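Local structure of carbohydrate binding module family 33 and 10 domain protein (Teredinibacter turnerae, 6RW7) at residues W100-S103 / H107-D110; T111-F116 / Y192-S197; S145-P148 / S152-S155; G149-S152 / A156-A159. The protein is the catalytic domain of an AA10 lytic polysaccharide monooxygenase, a copper enzyme that probably cleaves cellulose oxidatively. All coordinates share one frame; numbering follows the deposited sequence.

Contact 1 of 4, residues W100-S103 / H107-D110; sequences WDIS and HFSD. With CU (copper (II) ion), chain C; CU1 (copper (I) ion), chain D.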
loop_
_atom_site.group_PDB
_atom_site.type_symbol
_atom_site.label_atom_id
_atom_site.label_comp_id
_atom_site.label_asym_id
_atom_site.label_seq_id
_atom_site.Cartn_x
_atom_site.Cartn_y
_atom_site.Cartn_z
ATOM N N TRP A 100 -3.455 -8.210 -3.322
ATOM C CA TRP A 100 -3.990 -6.987 -3.965
ATOM C C TRP A 100 -5.415 -7.291 -4.403
ATOM O O TRP A 100 -5.615 -8.252 -5.176
ATOM C CB TRP A 100 -3.151 -6.567 -5.155
ATOM C CG TRP A 100 -1.888 -5.849 -4.805
ATOM C CD1 TRP A 100 -0.693 -6.364 -4.388
ATOM C CD2 TRP A 100 -1.725 -4.433 -4.812
ATOM N NE1 TRP A 100 0.208 -5.358 -4.172
ATOM C CE2 TRP A 100 -0.389 -4.164 -4.454
ATOM C CE3 TRP A 100 -2.567 -3.371 -5.132
ATOM C CZ2 TRP A 100 0.108 -2.862 -4.388
ATOM C CZ3 TRP A 100 -2.072 -2.082 -5.063
ATOM C CH2 TRP A 100 -0.758 -1.837 -4.675
ATOM N N ASP A 101 -6.367 -6.457 -4.005
ATOM C CA ASP A 101 -7.713 -6.478 -4.601
ATOM C C ASP A 101 -7.693 -5.566 -5.815
ATOM O O ASP A 101 -7.386 -4.373 -5.659
ATOM C CB ASP A 101 -8.816 -6.003 -3.656
ATOM C CG ASP A 101 -10.151 -6.052 -4.380
ATOM O OD1 ASP A 101 -10.447 -5.124 -5.117
ATOM O OD2 ASP A 101 -10.819 -7.060 -4.289
ATOM N N ILE A 102 -7.984 -6.107 -6.985
ATOM C CA ILE A 102 -8.029 -5.303 -8.239
ATOM C C ILE A 102 -9.442 -5.378 -8.838
ATOM O O ILE A 102 -9.603 -5.037 -10.001
ATOM C CB ILE A 102 -6.889 -5.723 -9.205
ATOM C CG1 ILE A 102 -7.093 -7.104 -9.844
ATOM C CG2 ILE A 102 -5.531 -5.642 -8.511
ATOM C CD1 ILE A 102 -6.132 -7.355 -10.991
ATOM N N SER A 103 -10.447 -5.654 -8.009
ATOM C CA SER A 103 -11.849 -5.838 -8.464
ATOM C C SER A 103 -12.369 -4.572 -9.166
ATOM O O SER A 103 -13.119 -4.704 -10.149
ATOM C CB SER A 103 -12.744 -6.236 -7.332
ATOM O OG SER A 103 -12.804 -5.209 -6.368
ATOM N N HIS A 107 -6.941 -5.207 -14.157
ATOM C CA HIS A 107 -5.960 -5.123 -15.264
ATOM C C HIS A 107 -4.951 -6.289 -15.158
ATOM O O HIS A 107 -3.736 -6.036 -15.127
ATOM C CB HIS A 107 -5.213 -3.782 -15.232
ATOM C CG HIS A 107 -6.036 -2.574 -14.951
ATOM N ND1 HIS A 107 -7.024 -2.137 -15.812
ATOM C CD2 HIS A 107 -5.992 -1.685 -13.933
ATOM C CE1 HIS A 107 -7.571 -1.038 -15.323
ATOM N NE2 HIS A 107 -6.952 -0.734 -14.166
ATOM N N PHE A 108 -5.412 -7.529 -15.164
ATOM C CA PHE A 108 -4.537 -8.724 -15.158
ATOM C C PHE A 108 -3.662 -8.742 -16.409
ATOM O O PHE A 108 -2.481 -9.050 -16.308
ATOM C CB PHE A 108 -5.376 -9.994 -15.085
ATOM C CG PHE A 108 -5.987 -10.253 -13.733
ATOM C CD1 PHE A 108 -5.211 -10.710 -12.685
ATOM C CD2 PHE A 108 -7.350 -10.096 -13.523
ATOM C CE1 PHE A 108 -5.781 -11.002 -11.452
ATOM C CE2 PHE A 108 -7.922 -10.382 -12.294
ATOM C CZ PHE A 108 -7.133 -10.826 -11.252
ATOM N N SER A 109 -4.249 -8.440 -17.565
ATOM C CA SER A 109 -3.662 -8.755 -18.893
ATOM C C SER A 109 -2.334 -8.028 -19.143
ATOM O O SER A 109 -1.565 -8.540 -19.976
ATOM C CB SER A 109 -4.642 -8.485 -20.004
ATOM O OG SER A 109 -4.820 -7.085 -20.174
ATOM N N ASP A 110 -2.065 -6.883 -18.509
ATOM C CA ASP A 110 -0.782 -6.168 -18.704
ATOM C C ASP A 110 -0.170 -5.834 -17.335
ATOM O O ASP A 110 0.702 -4.972 -17.289
ATOM C CB ASP A 110 -0.941 -4.966 -19.646
ATOM C CG ASP A 110 -1.930 -3.934 -19.133
ATOM O OD1 ASP A 110 -2.478 -4.121 -18.012
ATOM O OD2 ASP A 110 -2.155 -2.936 -19.874
HETATM CU CU CU C . -11.203 -8.793 -2.538
HETATM CU CU CU1 D . -7.623 0.584 -12.872
HETATM O O HOH W 1 -12.580 -9.669 -3.991
HETATM O O HOH W 2 -9.976 0.508 -13.855
#
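Ile102 meets Phe108 through the last carbon of its longer branch. Its CD1 lies over the face of the Phe108 ring, 3.5 Å from the centroid and only 8° off the ring normal. This is a CH-pi contact centred on the ring, and CD1 comes nearest to the Phe108 atom CZ, at 3.6 Å. Two torsions place the methyl there: chi1 of 71° sets CG1 between the backbone N and the carbonyl carbon, and the nearly extended chi2 then carries CD1 across the gap. The same CD1 lies 3.9 Å from the backbone N of His107, so the isoleucine also touches the start of the second segment.

Metal bonds lie on each segment beside this apolar pair. His107 NE2 binds the copper (I) ion at 2.0 Å, together with the N-terminal amine of His1, in the histidine brace of the LPMO active centre. Asp101 OD2 binds the copper (II) ion at 2.5 Å, and Glu5 and His165 complete the protein ligands.

Hydrogen bonds fix the other carboxylate oxygen of Asp101. Its OD1 takes the OG of Ser103 at 2.7 Å on the syn lone pair, while the N of Ser103, at 2.9 Å, approaches from above the carboxylate plane and closes an Asx turn.

In the fold, Trp100 and Asp101 end strand 96-101, their backbones bonded to Ile166 and Tyr3 respectively, and Ile102 and Ser103 lead into the following loop. Ile102 also packs on Trp185 of strand 178-187, Phe108 on Met161, and His107 on Glu193 of strand 193-202.

Contact 2 of 4, residues T111-F116 / Y192-S197; sequences TEELVF and YERFFS
Glu113 and Arg194 form a salt bridge between two strands that are not direct neighbours. The end of the guanidinium grips a single carboxylate oxygen: both NH1 and NH2 of Arg194 stand 2.9 Å from OE2 of Glu113. The acceptor lies close to the guanidinium plane, at its edge, yet the two flat groups are turned nearly perpendicular, 87° apart. NH1 uses the anti lone pair of OE2, whereas NH2 arrives on that anti side but 33° out of the carboxylate plane. Because one oxygen serves two donors, both hydrogen bonds are bent, with an angle of 142° at NH2. The glutamate chain runs extended beyond CG; the arginine turns at chi3.

Packing adds little: Val115 CG2 lies at the guanidinium edge, 4.2 Å from NH1 of Arg194.

The backbones stay apart, with the CA atoms of Glu113 and Arg194 9.3 Å from each other, because strand 178-187 pairs with both strands and runs between them. Opposite Gly186 of that strand, Glu112 and Glu113 form a classic beta bulge.

Further polar partners extend the pair into a network: Lys59 forms a salt bridge with OE1 of Glu113, Glu184 one with NH1 of Arg194, and the carbonyl of His55 receives NE. The buried arginine thus lies between two carboxylates, which would be expected to favour its charged form.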
loop_
_atom_site.group_PDB
_atom_site.type_symbol
_atom_site.label_atom_id
_atom_site.label_comp_id
_atom_site.label_asym_id
_atom_site.label_seq_id
_atom_site.Cartn_x
_atom_site.Cartn_y
_atom_site.Cartn_z
ATOM N N THR A 111 -0.564 -6.545 -16.279
ATOM C CA THR A 111 0.178 -6.481 -15.001
ATOM C C THR A 111 1.633 -6.881 -15.258
ATOM O O THR A 111 1.854 -7.914 -15.931
ATOM C CB THR A 111 -0.422 -7.412 -13.946
ATOM O OG1 THR A 111 -1.633 -6.797 -13.497
ATOM C CG2 THR A 111 0.506 -7.618 -12.771
ATOM N N GLU A 112 2.592 -6.130 -14.736
ATOM C CA GLU A 112 4.028 -6.453 -14.922
ATOM C C GLU A 112 4.732 -6.700 -13.585
ATOM O O GLU A 112 5.547 -7.652 -13.525
ATOM C CB GLU A 112 4.749 -5.343 -15.671
ATOM C CG GLU A 112 6.193 -5.713 -15.904
ATOM C CD GLU A 112 6.878 -4.917 -16.990
ATOM O OE1 GLU A 112 6.601 -3.708 -17.099
ATOM O OE2 GLU A 112 7.702 -5.526 -17.726
ATOM N N GLU A 113 4.517 -5.885 -12.554
ATOM C CA GLU A 113 5.329 -6.128 -11.345
ATOM C C GLU A 113 4.605 -5.698 -10.078
ATOM O O GLU A 113 3.710 -4.850 -10.098
ATOM C CB GLU A 113 6.699 -5.465 -11.454
ATOM C CG GLU A 113 6.603 -3.968 -11.635
ATOM C CD GLU A 113 7.912 -3.200 -11.665
ATOM O OE1 GLU A 113 8.959 -3.811 -11.932
ATOM O OE2 GLU A 113 7.890 -1.997 -11.363
ATOM N N LEU A 114 5.023 -6.334 -9.004
ATOM C CA LEU A 114 4.542 -6.053 -7.638
ATOM C C LEU A 114 5.802 -5.772 -6.822
ATOM O O LEU A 114 6.696 -6.635 -6.784
ATOM C CB LEU A 114 3.806 -7.276 -7.082
ATOM C CG LEU A 114 2.461 -7.692 -7.687
ATOM C CD1 LEU A 114 1.427 -6.613 -7.559
ATOM C CD2 LEU A 114 2.571 -8.236 -9.105
ATOM N N VAL A 115 5.896 -4.590 -6.237
ATOM C CA VAL A 115 7.121 -4.111 -5.548
ATOM C C VAL A 115 6.745 -3.744 -4.121
ATOM O O VAL A 115 5.698 -3.140 -3.931
ATOM C CB VAL A 115 7.723 -2.913 -6.312
ATOM C CG1 VAL A 115 9.080 -2.530 -5.780
ATOM C CG2 VAL A 115 7.819 -3.194 -7.805
ATOM N N PHE A 116 7.601 -4.077 -3.156
ATOM C CA PHE A 116 7.320 -3.824 -1.730
ATOM C C PHE A 116 8.572 -3.301 -1.046
ATOM O O PHE A 116 9.640 -3.928 -1.168
ATOM C CB PHE A 116 6.911 -5.102 -1.010
ATOM C CG PHE A 116 5.681 -5.796 -1.529
ATOM C CD1 PHE A 116 5.728 -6.575 -2.676
ATOM C CD2 PHE A 116 4.472 -5.646 -0.879
ATOM C CE1 PHE A 116 4.591 -7.240 -3.112
ATOM C CE2 PHE A 116 3.340 -6.287 -1.337
ATOM C CZ PHE A 116 3.398 -7.075 -2.453
ATOM N N TYR A 192 2.002 2.288 -18.260
ATOM C CA TYR A 192 2.815 2.483 -17.030
ATOM C C TYR A 192 1.925 2.823 -15.837
ATOM O O TYR A 192 2.410 3.335 -14.829
ATOM C CB TYR A 192 3.915 3.535 -17.210
ATOM C CG TYR A 192 5.176 2.996 -17.850
ATOM C CD1 TYR A 192 5.859 1.922 -17.309
ATOM C CD2 TYR A 192 5.654 3.525 -19.035
ATOM C CE1 TYR A 192 7.010 1.416 -17.905
ATOM C CE2 TYR A 192 6.813 3.051 -19.626
ATOM C CZ TYR A 192 7.491 1.983 -19.070
ATOM O OH TYR A 192 8.610 1.509 -19.707
ATOM N N GLU A 193 0.647 2.491 -15.893
ATOM C CA GLU A 193 -0.252 2.834 -14.765
ATOM C C GLU A 193 0.152 1.985 -13.558
ATOM O O GLU A 193 0.434 0.790 -13.714
ATOM C CB GLU A 193 -1.701 2.589 -15.158
ATOM C CG GLU A 193 -2.693 3.080 -14.148
ATOM C CD GLU A 193 -4.087 3.096 -14.712
ATOM O OE1 GLU A 193 -4.755 2.052 -14.656
ATOM O OE2 GLU A 193 -4.439 4.134 -15.324
ATOM N N ARG A 194 0.220 2.629 -12.411
ATOM C CA ARG A 194 0.793 2.036 -11.177
ATOM C C ARG A 194 -0.068 2.471 -9.997
ATOM O O ARG A 194 -0.449 3.647 -9.934
ATOM C CB ARG A 194 2.233 2.514 -11.009
ATOM C CG ARG A 194 2.991 1.896 -9.838
ATOM C CD ARG A 194 4.464 2.317 -9.889
ATOM N NE ARG A 194 5.062 1.712 -11.078
ATOM C CZ ARG A 194 5.706 0.549 -11.130
ATOM N NH1 ARG A 194 6.023 -0.139 -10.038
ATOM N NH2 ARG A 194 6.041 0.053 -12.307
ATOM N N PHE A 195 -0.363 1.537 -9.094
ATOM C CA PHE A 195 -1.190 1.799 -7.899
ATOM C C PHE A 195 -0.344 1.580 -6.658
ATOM O O PHE A 195 0.612 0.771 -6.692
ATOM C CB PHE A 195 -2.435 0.916 -7.910
ATOM C CG PHE A 195 -3.318 1.248 -9.076
ATOM C CD1 PHE A 195 -3.139 0.602 -10.284
ATOM C CD2 PHE A 195 -4.287 2.239 -8.970
ATOM C CE1 PHE A 195 -3.914 0.956 -11.377
ATOM C CE2 PHE A 195 -5.044 2.605 -10.068
ATOM C CZ PHE A 195 -4.845 1.967 -11.264
ATOM N N PHE A 196 -0.632 2.362 -5.632
ATOM C CA PHE A 196 0.182 2.439 -4.403
ATOM C C PHE A 196 -0.661 2.080 -3.189
ATOM O O PHE A 196 -1.796 2.470 -3.106
ATOM C CB PHE A 196 0.783 3.841 -4.245
ATOM C CG PHE A 196 1.581 4.266 -5.440
ATOM C CD1 PHE A 196 0.968 4.896 -6.512
ATOM C CD2 PHE A 196 2.928 3.973 -5.519
ATOM C CE1 PHE A 196 1.709 5.249 -7.624
ATOM C CE2 PHE A 196 3.671 4.331 -6.634
ATOM C CZ PHE A 196 3.048 4.962 -7.686
ATOM N N SER A 197 -0.061 1.388 -2.230
ATOM C CA SER A 197 -0.794 0.944 -1.027
ATOM C C SER A 197 0.176 0.817 0.142
ATOM O O SER A 197 1.229 0.170 -0.015
ATOM C CB SER A 197 -1.532 -0.324 -1.331
ATOM O OG SER A 197 -2.487 -0.658 -0.330
#

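Contact 3 of 4, residues S145-P148 / S152-S155; sequences SIVP and STNS. With NA (sodium ion), chain B.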
loop_
_atom_site.group_PDB
_atom_site.type_symbol
_atom_site.label_atom_id
_atom_site.label_comp_id
_atom_site.label_asym_id
_atom_site.label_seq_id
_atom_site.Cartn_x
_atom_site.Cartn_y
_atom_site.Cartn_z
ATOM N N SER A 145 8.261 -9.756 -10.855
ATOM C CA SER A 145 7.736 -9.381 -12.182
ATOM C C SER A 145 7.305 -10.619 -12.972
ATOM O O SER A 145 7.755 -11.758 -12.701
ATOM C CB SER A 145 8.737 -8.547 -12.925
ATOM O OG SER A 145 9.880 -9.301 -13.269
ATOM N N ILE A 146 6.387 -10.388 -13.894
ATOM C CA ILE A 146 5.891 -11.396 -14.861
ATOM C C ILE A 146 6.063 -10.815 -16.258
ATOM O O ILE A 146 6.094 -9.598 -16.424
ATOM C CB ILE A 146 4.420 -11.787 -14.604
ATOM C CG1 ILE A 146 3.490 -10.575 -14.616
ATOM C CG2 ILE A 146 4.293 -12.603 -13.326
ATOM C CD1 ILE A 146 2.038 -10.978 -14.612
ATOM N N VAL A 147 6.247 -11.683 -17.239
ATOM C CA VAL A 147 5.909 -11.321 -18.635
ATOM C C VAL A 147 4.488 -10.772 -18.571
ATOM O O VAL A 147 3.609 -11.417 -17.987
ATOM C CB VAL A 147 6.022 -12.550 -19.549
ATOM C CG1 VAL A 147 5.477 -12.259 -20.936
ATOM C CG2 VAL A 147 7.469 -13.015 -19.636
ATOM N N PRO A 148 4.213 -9.555 -19.094
ATOM C CA PRO A 148 2.946 -8.896 -18.791
ATOM C C PRO A 148 1.725 -9.783 -19.060
ATOM O O PRO A 148 1.556 -10.333 -20.163
ATOM C CB PRO A 148 2.998 -7.637 -19.661
ATOM C CG PRO A 148 4.471 -7.306 -19.658
ATOM C CD PRO A 148 5.137 -8.668 -19.814
ATOM N N SER A 152 2.024 -17.396 -15.236
ATOM C CA SER A 152 2.816 -18.655 -15.209
ATOM C C SER A 152 4.317 -18.358 -15.218
ATOM O O SER A 152 5.110 -19.267 -14.885
ATOM C CB SER A 152 2.407 -19.560 -16.358
ATOM O OG SER A 152 2.975 -19.089 -17.568
ATOM N N THR A 153 4.737 -17.127 -15.481
ATOM C CA THR A 153 6.176 -16.795 -15.637
ATOM C C THR A 153 6.824 -16.425 -14.293
ATOM O O THR A 153 8.029 -16.113 -14.305
ATOM C CB THR A 153 6.397 -15.721 -16.701
ATOM O OG1 THR A 153 5.734 -14.513 -16.311
ATOM C CG2 THR A 153 5.914 -16.201 -18.054
ATOM N N ASN A 154 6.094 -16.471 -13.171
ATOM C CA ASN A 154 6.700 -16.182 -11.844
ATOM C C ASN A 154 5.919 -16.974 -10.804
ATOM O O ASN A 154 4.735 -16.690 -10.594
ATOM C CB ASN A 154 6.756 -14.687 -11.533
ATOM C CG ASN A 154 7.579 -14.381 -10.300
ATOM O OD1 ASN A 154 7.688 -15.219 -9.391
ATOM N ND2 ASN A 154 8.219 -13.223 -10.293
ATOM N N SER A 155 6.562 -17.927 -10.154
ATOM C CA SER A 155 5.868 -18.829 -9.204
ATOM C C SER A 155 5.483 -18.083 -7.923
ATOM O O SER A 155 4.674 -18.640 -7.142
ATOM C CB SER A 155 6.705 -20.041 -8.891
ATOM O OG SER A 155 7.956 -19.643 -8.382
HETATM NA NA NA B . 2.562 -17.642 -11.046
HETATM O O HOH W 3 9.176 -13.227 -14.753
HETATM O O HOH W 4 3.810 -19.583 -11.789
HETATM O O HOH W 5 2.244 -18.892 -9.054
HETATM O O HOH W 6 0.496 -18.608 -11.641
#
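Asn154 reaches back to Ser145 with its amide, ND2 donating to the backbone O of Ser145 at 2.9 Å in a nearly straight bond (166°). The oxygen lies in the amide plane of Asn154, although the donor is tilted from the carbonyl plane of Ser145. A chi1 of -170° carries CG away from the backbone N and swings the amide toward Ser145. Closer to the backbone, CB of Asn154 rests 3.7 Å from CG2 of Ile146. Glu144 also accepts from ND2, while OD1 takes the N of Ala156, so the amide is held at both ends and its rotation is fixed.

Thr153 presents its two branches differently. With chi1 at 62°, OG1 turns toward the other segment and receives a weak bond from the N of Val147 at 3.0 Å; the same hydroxyl bonds to the O of Asp150. The methyl CG2 goes to Val147, 3.9 Å from CG2 of that residue.

Water 3 bridges the carbonyls of Ser145 and Thr153. Asn154 O binds the sodium ion at 2.4 Å. No backbone-to-backbone hydrogen bond joins the segments; side-chain bonds and a water link them, and the asparagine also supplies one of the sodium ligands, with Phe151 O, Val157 O and waters.

Contact 4 of 4, residues G149-S152 / A156-A159; sequences GDFS and AVEA. With NA (sodium ion), chain B.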
loop_
_atom_site.group_PDB
_atom_site.type_symbol
_atom_site.label_atom_id
_atom_site.label_comp_id
_atom_site.label_asym_id
_atom_site.label_seq_id
_atom_site.Cartn_x
_atom_site.Cartn_y
_atom_site.Cartn_z
ATOM N N GLY A 149 0.907 -9.972 -18.023
ATOM C CA GLY A 149 -0.360 -10.713 -18.089
ATOM C C GLY A 149 -0.190 -12.220 -18.004
ATOM O O GLY A 149 -1.197 -12.934 -17.923
ATOM N N ASP A 150 1.050 -12.707 -18.018
ATOM C CA ASP A 150 1.329 -14.160 -18.040
ATOM C C ASP A 150 1.811 -14.569 -16.648
ATOM O O ASP A 150 3.019 -14.544 -16.384
ATOM C CB ASP A 150 2.306 -14.531 -19.149
ATOM C CG ASP A 150 2.451 -16.038 -19.273
ATOM O OD1 ASP A 150 1.935 -16.777 -18.376
ATOM O OD2 ASP A 150 3.060 -16.471 -20.267
ATOM N N PHE A 151 0.894 -14.986 -15.787
ATOM C CA PHE A 151 1.217 -15.234 -14.366
ATOM C C PHE A 151 1.999 -16.537 -14.212
ATOM O O PHE A 151 2.653 -16.694 -13.185
ATOM C CB PHE A 151 -0.053 -15.187 -13.525
ATOM C CG PHE A 151 -0.532 -13.773 -13.319
ATOM C CD1 PHE A 151 -1.221 -13.117 -14.320
ATOM C CD2 PHE A 151 -0.255 -13.082 -12.151
ATOM C CE1 PHE A 151 -1.674 -11.822 -14.142
ATOM C CE2 PHE A 151 -0.699 -11.776 -11.972
ATOM C CZ PHE A 151 -1.392 -11.139 -12.979
ATOM N N SER A 152 2.024 -17.396 -15.236
ATOM C CA SER A 152 2.816 -18.655 -15.209
ATOM C C SER A 152 4.317 -18.358 -15.218
ATOM O O SER A 152 5.110 -19.267 -14.885
ATOM C CB SER A 152 2.407 -19.560 -16.358
ATOM O OG SER A 152 2.975 -19.089 -17.568
ATOM N N ALA A 156 5.986 -16.870 -7.722
ATOM C CA ALA A 156 5.645 -16.053 -6.533
ATOM C C ALA A 156 4.377 -15.220 -6.757
ATOM O O ALA A 156 3.936 -14.602 -5.792
ATOM C CB ALA A 156 6.796 -15.161 -6.166
ATOM N N VAL A 157 3.824 -15.179 -7.967
ATOM C CA VAL A 157 2.713 -14.253 -8.311
ATOM C C VAL A 157 1.565 -15.086 -8.874
ATOM O O VAL A 157 1.797 -15.854 -9.819
ATOM C CB VAL A 157 3.159 -13.163 -9.302
ATOM C CG1 VAL A 157 2.063 -12.124 -9.442
ATOM C CG2 VAL A 157 4.488 -12.499 -8.949
ATOM N N GLU A 158 0.372 -14.947 -8.310
ATOM C CA GLU A 158 -0.814 -15.720 -8.735
ATOM C C GLU A 158 -1.965 -14.764 -9.042
ATOM O O GLU A 158 -2.185 -13.813 -8.264
ATOM C CB GLU A 158 -1.075 -16.690 -7.591
ATOM C CG GLU A 158 -2.397 -17.402 -7.596
ATOM C CD GLU A 158 -2.354 -18.320 -6.396
ATOM O OE1 GLU A 158 -2.706 -17.866 -5.291
ATOM O OE2 GLU A 158 -1.825 -19.433 -6.551
ATOM N N ALA A 159 -2.655 -15.006 -10.151
ATOM C CA ALA A 159 -3.916 -14.329 -10.503
ATOM C C ALA A 159 -5.082 -15.141 -9.926
ATOM O O ALA A 159 -5.183 -16.338 -10.222
ATOM C CB ALA A 159 -4.040 -14.173 -11.994
HETATM NA NA NA B . 2.562 -17.642 -11.046
HETATM O O HOH W 4 3.810 -19.583 -11.789
HETATM O O HOH W 5 2.244 -18.892 -9.054
HETATM O O HOH W 6 0.496 -18.608 -11.641
#
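Phe151, in a short 3-10 turn, faces the start of strand 157-160 with its CA 6.0 Å from that of Glu158, and no hydrogen bond joins the two segments. A cation does so instead. The carbonyl oxygens of Phe151 and Val157 each bind sodium at 2.3 Å. This brings two partly negative atoms, O of Phe151 and O of Val157, to within 3.6 Å, the cation offsetting their repulsion. Asn154 O and three waters bring the ligands to six.

The Phe151 ring supplies the apolar half of the contact. Ala159 CB stands over the centre of one face, 3.7 Å from the ring centroid and 9° off its normal, a CH-pi contact. At the ring edge, CG1 of Val157 touches CD2 of Phe151 at 3.7 Å. Chi1 of -75° sets the Phe151 ring beside its own backbone N, which turns one face to Ala159.

Asp150 shapes the turn. Its OD1 accepts the OG of Ser152 at 2.7 Å and, more loosely, the N of Ser152 at 3.2 Å, both from one face of the carboxylate; the second bond makes an Asx turn.

Strand 157-160 is one of the two outermost strands of the four-stranded sheet and pairs with strand 165-172. Phe151 packs on Thr111 and Val157 on Leu114, both of strand 111-118 in the other sheet, and Ala159 on Phe108 of the loop between strands 96-101 and 111-118.

Burial alone does not set the chemistry of the four contacts. Contacts 1 and 2 are buried, contact 3 lies at the surface, and contact 4 is partly buried. Contact 2 spans two strands of the mixed sheet through charge, whereas contact 1 is an apolar touch flanked by copper ligands. Contact 3 lies in the loop between strands 142-145 and 157-160, and contact 4 joins that loop to strand 157-160; they share Ser152 and the sodium ion, one relying mainly on polar groups, the other on an aromatic ring. Strand 111-118 joins the set: Thr111 O probably bonds to Gly149 N, and Glu112 O to Ile146 N. Phe108 of contact 1 touches Phe151 of contact 4, while Trp100 packs against Leu114 of contact 2.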